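Local atomic coordinates of cobalamin biosynthesis protein CobN (Mycobacterium tuberculosis, PDB entry 7C6O), a protein that forms the large, catalytic subunit of cobaltochelatase, the enzyme that inserts cobalt into the corrin ring during cobalamin (vitamin B12) biosynthesis. Residues Pro392-Gln400 against Gly414-Ile424; Leu359-Val369 against Leu812-Ile820. One frame throughout, in Å; residues are numbered along the deposited sequence.

Contact 1: Pro392-Gln400 against Gly414-Ile424; sequences PASAVALLQ and GVESNDGDALI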
loop_
_atom_site.group_PDB
_atom_site.type_symbol
_atom_site.label_atom_id
_atom_site.label_comp_id
_atom_site.label_asym_id
_atom_site.label_seq_id
_atom_site.Cartn_x
_atom_site.Cartn_y
_atom_site.Cartn_z
ATOM N N PRO A 392 -9.232 -15.079 15.673
ATOM C CA PRO A 392 -9.277 -15.628 17.040
ATOM C C PRO A 392 -8.218 -16.683 17.301
ATOM O O PRO A 392 -7.583 -16.664 18.364
ATOM C CB PRO A 392 -10.697 -16.202 17.141
ATOM C CG PRO A 392 -11.484 -15.437 16.132
ATOM C CD PRO A 392 -10.531 -15.239 14.991
ATOM N N ALA A 393 -8.008 -17.612 16.364
ATOM C CA ALA A 393 -6.988 -18.636 16.571
ATOM C C ALA A 393 -5.588 -18.029 16.574
ATOM O O ALA A 393 -4.717 -18.471 17.335
ATOM C CB ALA A 393 -7.104 -19.722 15.501
ATOM N N SER A 394 -5.357 -17.016 15.737
ATOM C CA SER A 394 -4.067 -16.333 15.734
ATOM C C SER A 394 -3.833 -15.593 17.044
ATOM O O SER A 394 -2.713 -15.583 17.568
ATOM C CB SER A 394 -3.986 -15.363 14.555
ATOM O OG SER A 394 -4.092 -16.048 13.319
ATOM N N ALA A 395 -4.879 -14.959 17.583
ATOM C CA ALA A 395 -4.753 -14.282 18.869
ATOM C C ALA A 395 -4.428 -15.269 19.982
ATOM O O ALA A 395 -3.565 -15.001 20.827
ATOM C CB ALA A 395 -6.037 -13.516 19.186
ATOM N N VAL A 396 -5.110 -16.418 20.003
ATOM C CA VAL A 396 -4.819 -17.437 21.009
ATOM C C VAL A 396 -3.367 -17.885 20.900
ATOM O O VAL A 396 -2.637 -17.940 21.898
ATOM C CB VAL A 396 -5.786 -18.627 20.871
ATOM C CG1 VAL A 396 -5.284 -19.820 21.679
ATOM C CG2 VAL A 396 -7.185 -18.230 21.322
ATOM N N ALA A 397 -2.924 -18.199 19.679
ATOM C CA ALA A 397 -1.560 -18.684 19.489
ATOM C C ALA A 397 -0.538 -17.628 19.888
ATOM O O ALA A 397 0.513 -17.952 20.453
ATOM C CB ALA A 397 -1.352 -19.113 18.036
ATOM N N LEU A 398 -0.835 -16.355 19.614
ATOM C CA LEU A 398 0.068 -15.285 20.025
ATOM C C LEU A 398 0.111 -15.161 21.543
ATOM O O LEU A 398 1.190 -15.054 22.136
ATOM C CB LEU A 398 -0.357 -13.961 19.388
ATOM C CG LEU A 398 0.402 -12.723 19.872
ATOM C CD1 LEU A 398 1.878 -12.821 19.512
ATOM C CD2 LEU A 398 -0.207 -11.450 19.300
ATOM N N LEU A 399 -1.057 -15.177 22.189
ATOM C CA LEU A 399 -1.101 -15.045 23.643
ATOM C C LEU A 399 -0.419 -16.224 24.325
ATOM O O LEU A 399 0.256 -16.054 25.347
ATOM C CB LEU A 399 -2.551 -14.907 24.107
ATOM C CG LEU A 399 -3.225 -13.628 23.603
ATOM C CD1 LEU A 399 -4.712 -13.587 23.925
ATOM C CD2 LEU A 399 -2.521 -12.423 24.173
ATOM N N GLN A 400 -0.583 -17.430 23.773
ATOM C CA GLN A 400 0.104 -18.596 24.323
ATOM C C GLN A 400 1.615 -18.455 24.197
ATOM O O GLN A 400 2.356 -18.780 25.131
ATOM C CB GLN A 400 -0.376 -19.866 23.621
ATOM C CG GLN A 400 -1.800 -20.256 23.960
ATOM C CD GLN A 400 -2.296 -21.411 23.118
ATOM O OE1 GLN A 400 -1.685 -21.763 22.110
ATOM N NE2 GLN A 400 -3.409 -22.009 23.528
ATOM N N GLY A 414 -10.157 -19.056 26.687
ATOM C CA GLY A 414 -9.705 -19.614 25.438
ATOM C C GLY A 414 -8.202 -19.692 25.273
ATOM O O GLY A 414 -7.731 -20.441 24.412
ATOM N N VAL A 415 -7.433 -18.939 26.056
ATOM C CA VAL A 415 -5.978 -19.019 25.951
ATOM C C VAL A 415 -5.482 -20.329 26.550
ATOM O O VAL A 415 -4.795 -21.116 25.889
ATOM C CB VAL A 415 -5.315 -17.805 26.622
ATOM C CG1 VAL A 415 -3.801 -17.963 26.630
ATOM C CG2 VAL A 415 -5.713 -16.528 25.905
ATOM N N GLU A 416 -5.835 -20.583 27.812
ATOM C CA GLU A 416 -5.466 -21.846 28.444
ATOM C C GLU A 416 -6.156 -23.025 27.770
ATOM O O GLU A 416 -5.526 -24.060 27.523
ATOM C CB GLU A 416 -5.811 -21.804 29.933
ATOM C CG GLU A 416 -5.544 -23.107 30.662
ATOM C CD GLU A 416 -4.086 -23.514 30.600
ATOM O OE1 GLU A 416 -3.216 -22.640 30.805
ATOM O OE2 GLU A 416 -3.809 -24.703 30.335
ATOM N N SER A 417 -7.444 -22.888 27.458
ATOM C CA SER A 417 -8.209 -23.978 26.861
ATOM C C SER A 417 -8.035 -24.079 25.351
ATOM O O SER A 417 -8.669 -24.944 24.736
ATOM C CB SER A 417 -9.694 -23.827 27.201
ATOM O OG SER A 417 -10.221 -22.616 26.689
ATOM N N ASN A 418 -7.204 -23.226 24.746
ATOM C CA ASN A 418 -6.911 -23.263 23.311
ATOM C C ASN A 418 -8.197 -23.183 22.481
ATOM O O ASN A 418 -8.492 -24.044 21.647
ATOM C CB ASN A 418 -6.098 -24.514 22.956
ATOM C CG ASN A 418 -5.443 -24.414 21.594
ATOM O OD1 ASN A 418 -4.992 -23.344 21.188
ATOM N ND2 ASN A 418 -5.397 -25.528 20.878
ATOM N N ASP A 419 -8.961 -22.116 22.718
ATOM C CA ASP A 419 -10.311 -21.987 22.166
ATOM C C ASP A 419 -10.501 -20.554 21.672
ATOM O O ASP A 419 -10.814 -19.657 22.461
ATOM C CB ASP A 419 -11.354 -22.361 23.215
ATOM C CG ASP A 419 -12.777 -22.318 22.683
ATOM O OD1 ASP A 419 -12.979 -21.978 21.496
ATOM O OD2 ASP A 419 -13.703 -22.631 23.462
ATOM N N GLY A 420 -10.344 -20.353 20.363
ATOM C CA GLY A 420 -10.494 -19.018 19.804
ATOM C C GLY A 420 -11.893 -18.457 19.976
ATOM O O GLY A 420 -12.065 -17.254 20.187
ATOM N N ASP A 421 -12.912 -19.314 19.875
ATOM C CA ASP A 421 -14.285 -18.852 20.068
ATOM C C ASP A 421 -14.487 -18.288 21.469
ATOM O O ASP A 421 -15.131 -17.247 21.640
ATOM C CB ASP A 421 -15.273 -19.991 19.816
ATOM C CG ASP A 421 -15.492 -20.266 18.342
ATOM O OD1 ASP A 421 -14.816 -19.632 17.503
ATOM O OD2 ASP A 421 -16.349 -21.119 18.025
ATOM N N ALA A 422 -13.952 -18.969 22.485
ATOM C CA ALA A 422 -14.102 -18.487 23.855
ATOM C C ALA A 422 -13.454 -17.121 24.031
ATOM O O ALA A 422 -14.012 -16.241 24.699
ATOM C CB ALA A 422 -13.502 -19.494 24.835
ATOM N N LEU A 423 -12.278 -16.924 23.433
ATOM C CA LEU A 423 -11.595 -15.640 23.546
ATOM C C LEU A 423 -12.396 -14.533 22.876
ATOM O O LEU A 423 -12.645 -13.481 23.474
ATOM C CB LEU A 423 -10.197 -15.731 22.937
ATOM C CG LEU A 423 -9.386 -14.432 22.981
ATOM C CD1 LEU A 423 -9.116 -14.022 24.425
ATOM C CD2 LEU A 423 -8.086 -14.568 22.200
ATOM N N ILE A 424 -12.812 -14.755 21.626
ATOM C CA ILE A 424 -13.489 -13.695 20.892
ATOM C C ILE A 424 -14.870 -13.429 21.481
ATOM O O ILE A 424 -15.326 -12.280 21.507
ATOM C CB ILE A 424 -13.545 -14.035 19.387
ATOM C CG1 ILE A 424 -13.775 -12.767 18.563
ATOM C CG2 ILE A 424 -14.603 -15.091 19.083
ATOM C CD1 ILE A 424 -12.585 -11.830 18.565
HETATM O O HOH W 1 -2.726 -22.234 19.297
#
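V396 is the bump that the 414-424 segment wraps around. Its two methyls enter different parts of one hollow: CG1 touches both G414 O and N418 OD1, 3.6 Å from the latter, while CG2 rests on the backbone of G420, 3.7 Å from its CA. With CG1 anti to the backbone N (chi1 166°), the two methyls sit astride G414 O. One turn earlier P392 sets the CB-CG edge of its ring against the first turn of helix 420-431, CB 3.5 Å from G420 O and CG against I424 CB. G420 has no side chain, and this lets the two backbones close to 4.5 Å between the CA atoms of P392 and G420.

The motif is a helix-loop-helix. The helical segments 392-400 and 420-424 cross at 93°, their axes 8.5 Å apart at closest approach, and D419 N-caps the second through a weak bond from A422 N. L423 pushes a single methyl, CD2, into the groove of the first helix among A395, V396 and L399. Beside it L399 CD1 meets V415 CG2 at 3.7 Å, the two side chains crossing at about a right angle; L399 also touches L503, and L423 touches L505, both of strand 503-507.

Farther along the helix, Q400 reaches across on an extended chain. Its NE2 donates an almost straight bond (178°) to V415 O, lying in both the amide and the carbonyl plane, and a more bent one to N418 OD1 from above that carbonyl's plane. A water donates to both Q400 OE1 and N418 OD1, bridging the two amides.

Contact 2: Leu359-Val369 against Leu812-Ile820; sequences LRQVAPADKRV and LRALDGRFI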
loop_
_atom_site.group_PDB
_atom_site.type_symbol
_atom_site.label_atom_id
_atom_site.label_comp_id
_atom_site.label_asym_id
_atom_site.label_seq_id
_atom_site.Cartn_x
_atom_site.Cartn_y
_atom_site.Cartn_z
ATOM N N LEU A 359 11.837 -0.725 24.319
ATOM C CA LEU A 359 11.299 -2.083 24.282
ATOM C C LEU A 359 12.363 -3.118 24.624
ATOM O O LEU A 359 12.067 -4.138 25.258
ATOM C CB LEU A 359 10.699 -2.375 22.908
ATOM C CG LEU A 359 9.444 -1.590 22.525
ATOM C CD1 LEU A 359 9.062 -1.867 21.077
ATOM C CD2 LEU A 359 8.295 -1.935 23.465
ATOM N N ARG A 360 13.607 -2.876 24.213
ATOM C CA ARG A 360 14.674 -3.825 24.514
ATOM C C ARG A 360 14.975 -3.871 26.007
ATOM O O ARG A 360 15.458 -4.892 26.510
ATOM C CB ARG A 360 15.934 -3.466 23.730
ATOM C CG ARG A 360 17.025 -4.529 23.761
ATOM C CD ARG A 360 16.707 -5.675 22.815
ATOM N NE ARG A 360 16.522 -5.189 21.450
ATOM C CZ ARG A 360 17.515 -4.983 20.589
ATOM N NH1 ARG A 360 18.769 -5.227 20.946
ATOM N NH2 ARG A 360 17.253 -4.532 19.369
ATOM N N GLN A 361 14.674 -2.794 26.727
ATOM C CA GLN A 361 15.007 -2.690 28.141
ATOM C C GLN A 361 13.959 -3.305 29.058
ATOM O O GLN A 361 14.261 -3.565 30.228
ATOM C CB GLN A 361 15.203 -1.221 28.530
ATOM C CG GLN A 361 16.279 -0.493 27.740
ATOM C CD GLN A 361 16.340 0.988 28.076
ATOM O OE1 GLN A 361 15.512 1.500 28.835
ATOM N NE2 GLN A 361 17.321 1.685 27.513
ATOM N N VAL A 362 12.747 -3.540 28.569
ATOM C CA VAL A 362 11.647 -4.025 29.396
ATOM C C VAL A 362 11.530 -5.533 29.216
ATOM O O VAL A 362 11.308 -6.020 28.101
ATOM C CB VAL A 362 10.328 -3.318 29.043
ATOM C CG1 VAL A 362 9.203 -3.804 29.947
ATOM C CG2 VAL A 362 10.494 -1.810 29.153
ATOM N N ALA A 363 11.677 -6.270 30.315
ATOM C CA ALA A 363 11.557 -7.718 30.269
ATOM C C ALA A 363 10.111 -8.120 29.987
ATOM O O ALA A 363 9.181 -7.365 30.285
ATOM C CB ALA A 363 12.021 -8.334 31.587
ATOM N N PRO A 364 9.896 -9.305 29.404
ATOM C CA PRO A 364 8.518 -9.750 29.131
ATOM C C PRO A 364 7.591 -9.676 30.334
ATOM O O PRO A 364 6.416 -9.323 30.178
ATOM C CB PRO A 364 8.719 -11.194 28.656
ATOM C CG PRO A 364 10.055 -11.173 28.006
ATOM C CD PRO A 364 10.892 -10.219 28.818
ATOM N N ALA A 365 8.091 -9.984 31.534
ATOM C CA ALA A 365 7.238 -9.997 32.717
ATOM C C ALA A 365 6.715 -8.613 33.078
ATOM O O ALA A 365 5.693 -8.514 33.765
ATOM C CB ALA A 365 7.995 -10.589 33.906
ATOM N N ASP A 366 7.386 -7.550 32.636
ATOM C CA ASP A 366 6.987 -6.184 32.946
ATOM C C ASP A 366 6.372 -5.454 31.760
ATOM O O ASP A 366 5.985 -4.289 31.901
ATOM C CB ASP A 366 8.192 -5.387 33.455
ATOM C CG ASP A 366 8.879 -6.058 34.625
ATOM O OD1 ASP A 366 8.172 -6.493 35.560
ATOM O OD2 ASP A 366 10.124 -6.158 34.602
ATOM N N LYS A 367 6.271 -6.098 30.603
ATOM C CA LYS A 367 5.878 -5.421 29.376
ATOM C C LYS A 367 4.360 -5.393 29.243
ATOM O O LYS A 367 3.701 -6.434 29.333
ATOM C CB LYS A 367 6.508 -6.113 28.167
ATOM C CG LYS A 367 6.331 -5.365 26.857
ATOM C CD LYS A 367 7.376 -5.795 25.840
ATOM C CE LYS A 367 8.763 -5.335 26.259
ATOM N NZ LYS A 367 9.830 -5.906 25.394
ATOM N N ARG A 368 3.813 -4.196 29.037
ATOM C CA ARG A 368 2.382 -4.009 28.850
ATOM C C ARG A 368 2.084 -3.888 27.360
ATOM O O ARG A 368 2.701 -3.077 26.661
ATOM C CB ARG A 368 1.889 -2.774 29.608
ATOM C CG ARG A 368 2.013 -2.905 31.125
ATOM C CD ARG A 368 1.525 -1.658 31.849
ATOM N NE ARG A 368 2.257 -0.465 31.436
ATOM C CZ ARG A 368 3.339 0.005 32.049
ATOM N NH1 ARG A 368 3.827 -0.613 33.116
ATOM N NH2 ARG A 368 3.934 1.100 31.592
ATOM N N VAL A 369 1.148 -4.701 26.881
ATOM C CA VAL A 369 0.830 -4.779 25.460
ATOM C C VAL A 369 -0.667 -4.606 25.267
ATOM O O VAL A 369 -1.472 -5.203 25.992
ATOM C CB VAL A 369 1.298 -6.117 24.849
ATOM C CG1 VAL A 369 0.996 -6.156 23.355
ATOM C CG2 VAL A 369 2.782 -6.336 25.111
ATOM N N LEU A 812 7.175 -11.326 18.527
ATOM C CA LEU A 812 7.873 -11.229 19.806
ATOM C C LEU A 812 9.172 -10.443 19.671
ATOM O O LEU A 812 9.519 -9.657 20.560
ATOM C CB LEU A 812 8.143 -12.626 20.361
ATOM C CG LEU A 812 6.903 -13.456 20.704
ATOM C CD1 LEU A 812 7.288 -14.825 21.248
ATOM C CD2 LEU A 812 6.028 -12.712 21.698
ATOM N N ARG A 813 9.907 -10.643 18.571
ATOM C CA ARG A 813 11.114 -9.852 18.342
ATOM C C ARG A 813 10.781 -8.371 18.225
ATOM O O ARG A 813 11.504 -7.519 18.756
ATOM C CB ARG A 813 11.841 -10.333 17.082
ATOM C CG ARG A 813 12.451 -11.725 17.187
ATOM C CD ARG A 813 13.378 -12.030 16.003
ATOM N NE ARG A 813 14.562 -11.171 15.986
ATOM C CZ ARG A 813 14.827 -10.266 15.047
ATOM N NH1 ARG A 813 13.999 -10.100 14.023
ATOM N NH2 ARG A 813 15.928 -9.530 15.123
ATOM N N ALA A 814 9.689 -8.046 17.529
ATOM C CA ALA A 814 9.294 -6.650 17.382
ATOM C C ALA A 814 8.897 -6.046 18.722
ATOM O O ALA A 814 9.219 -4.885 19.004
ATOM C CB ALA A 814 8.150 -6.531 16.375
ATOM N N LEU A 815 8.201 -6.821 19.561
ATOM C CA LEU A 815 7.873 -6.366 20.907
ATOM C C LEU A 815 9.119 -6.149 21.750
ATOM O O LEU A 815 9.067 -5.414 22.743
ATOM C CB LEU A 815 6.951 -7.373 21.593
ATOM C CG LEU A 815 5.493 -7.394 21.133
ATOM C CD1 LEU A 815 4.797 -8.658 21.615
ATOM C CD2 LEU A 815 4.767 -6.156 21.641
ATOM N N ASP A 816 10.232 -6.777 21.374
ATOM C CA ASP A 816 11.519 -6.609 22.031
ATOM C C ASP A 816 12.363 -5.515 21.394
ATOM O O ASP A 816 13.524 -5.344 21.777
ATOM C CB ASP A 816 12.291 -7.927 22.007
ATOM C CG ASP A 816 12.622 -8.428 23.387
ATOM O OD1 ASP A 816 11.706 -8.935 24.067
ATOM O OD2 ASP A 816 13.799 -8.310 23.790
ATOM N N GLY A 817 11.816 -4.788 20.425
ATOM C CA GLY A 817 12.557 -3.717 19.790
ATOM C C GLY A 817 13.716 -4.172 18.934
ATOM O O GLY A 817 14.705 -3.446 18.804
ATOM N N ARG A 818 13.630 -5.361 18.350
ATOM C CA ARG A 818 14.679 -5.833 17.464
ATOM C C ARG A 818 14.371 -5.426 16.027
ATOM O O ARG A 818 13.251 -5.032 15.695
ATOM C CB ARG A 818 14.833 -7.348 17.579
ATOM C CG ARG A 818 15.058 -7.799 19.013
ATOM C CD ARG A 818 15.768 -9.134 19.088
ATOM N NE ARG A 818 16.144 -9.470 20.460
ATOM C CZ ARG A 818 17.348 -9.253 20.980
ATOM N NH1 ARG A 818 18.305 -8.700 20.245
ATOM N NH2 ARG A 818 17.599 -9.593 22.238
ATOM N N PHE A 819 15.391 -5.501 15.177
ATOM C CA PHE A 819 15.201 -5.166 13.773
ATOM C C PHE A 819 14.415 -6.271 13.077
ATOM O O PHE A 819 14.785 -7.448 13.146
ATOM C CB PHE A 819 16.549 -4.957 13.082
ATOM C CG PHE A 819 16.432 -4.642 11.616
ATOM C CD1 PHE A 819 16.067 -3.374 11.195
ATOM C CD2 PHE A 819 16.683 -5.615 10.661
ATOM C CE1 PHE A 819 15.954 -3.076 9.843
ATOM C CE2 PHE A 819 16.573 -5.327 9.307
ATOM C CZ PHE A 819 16.209 -4.056 8.899
ATOM N N ILE A 820 13.331 -5.894 12.410
ATOM C CA ILE A 820 12.478 -6.829 11.682
ATOM C C ILE A 820 12.872 -6.775 10.210
ATOM O O ILE A 820 12.685 -5.728 9.572
ATOM C CB ILE A 820 10.990 -6.503 11.868
ATOM C CG1 ILE A 820 10.638 -6.459 13.356
ATOM C CG2 ILE A 820 10.123 -7.528 11.141
ATOM C CD1 ILE A 820 10.947 -7.742 14.096
#
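R360 reaches across the end of helix 807-815, and with L815 and D816 it has most of the surface buried here. Bends at chi2 and chi3 bring its guanidinium edge-on to the backbone: NE donates to D816 O (3.0 Å) and NH2 to G817 O (2.8 Å), both acceptors near the guanidinium plane. One face of the same group is stacked on the guanidinium of R818, planes 22° and centres 4.3 Å apart. D280 holds this pair of arginines, bonded to R360 NH2 by its backbone O and to R818 NH1 by its carboxylate.

The CD2 of L815 packs across the methyls of V369, whereas its carbonyl O takes a 2.8 Å bond from K367 NZ, coming from above the carbonyl plane. NZ also donates to L359 O (2.9 Å) and weakly to V362 O. L359 CB sits 3.5 Å from L815 O. D816 turns its carboxylate toward K367, but OD1 stays 3.8 Å from NZ, a long salt bridge.

G817, with positive phi, closes the helix in a Schellman motif. R360 and K367 thus bring positive charge to the carbonyls at and just beyond the helix end, an arrangement the helix dipole would probably favour.

Overall arrangement
From the N terminus, residues 359-369 lead from the end of helix 343-361 into strand 369-373, in a mixed sheet. Helix 391-405 follows, and contact 1 closes a short loop from it to the turn before helix 420-431. Only some 390 residues later does the chain return at 812-820, where contact 2 closes a long loop with contact 1 nested inside. The contacts, about 21 Å apart between centres, do not touch. Helix 391-405, part of contact 1, reaches toward contact 2: A397 and L398 meet helix 807-815, and M402 touches V369 and L812. Contact 2 ties the lead-in to strand 369-373 to the end of helix 807-815; contact 1 joins consecutive helices beside the same sheet.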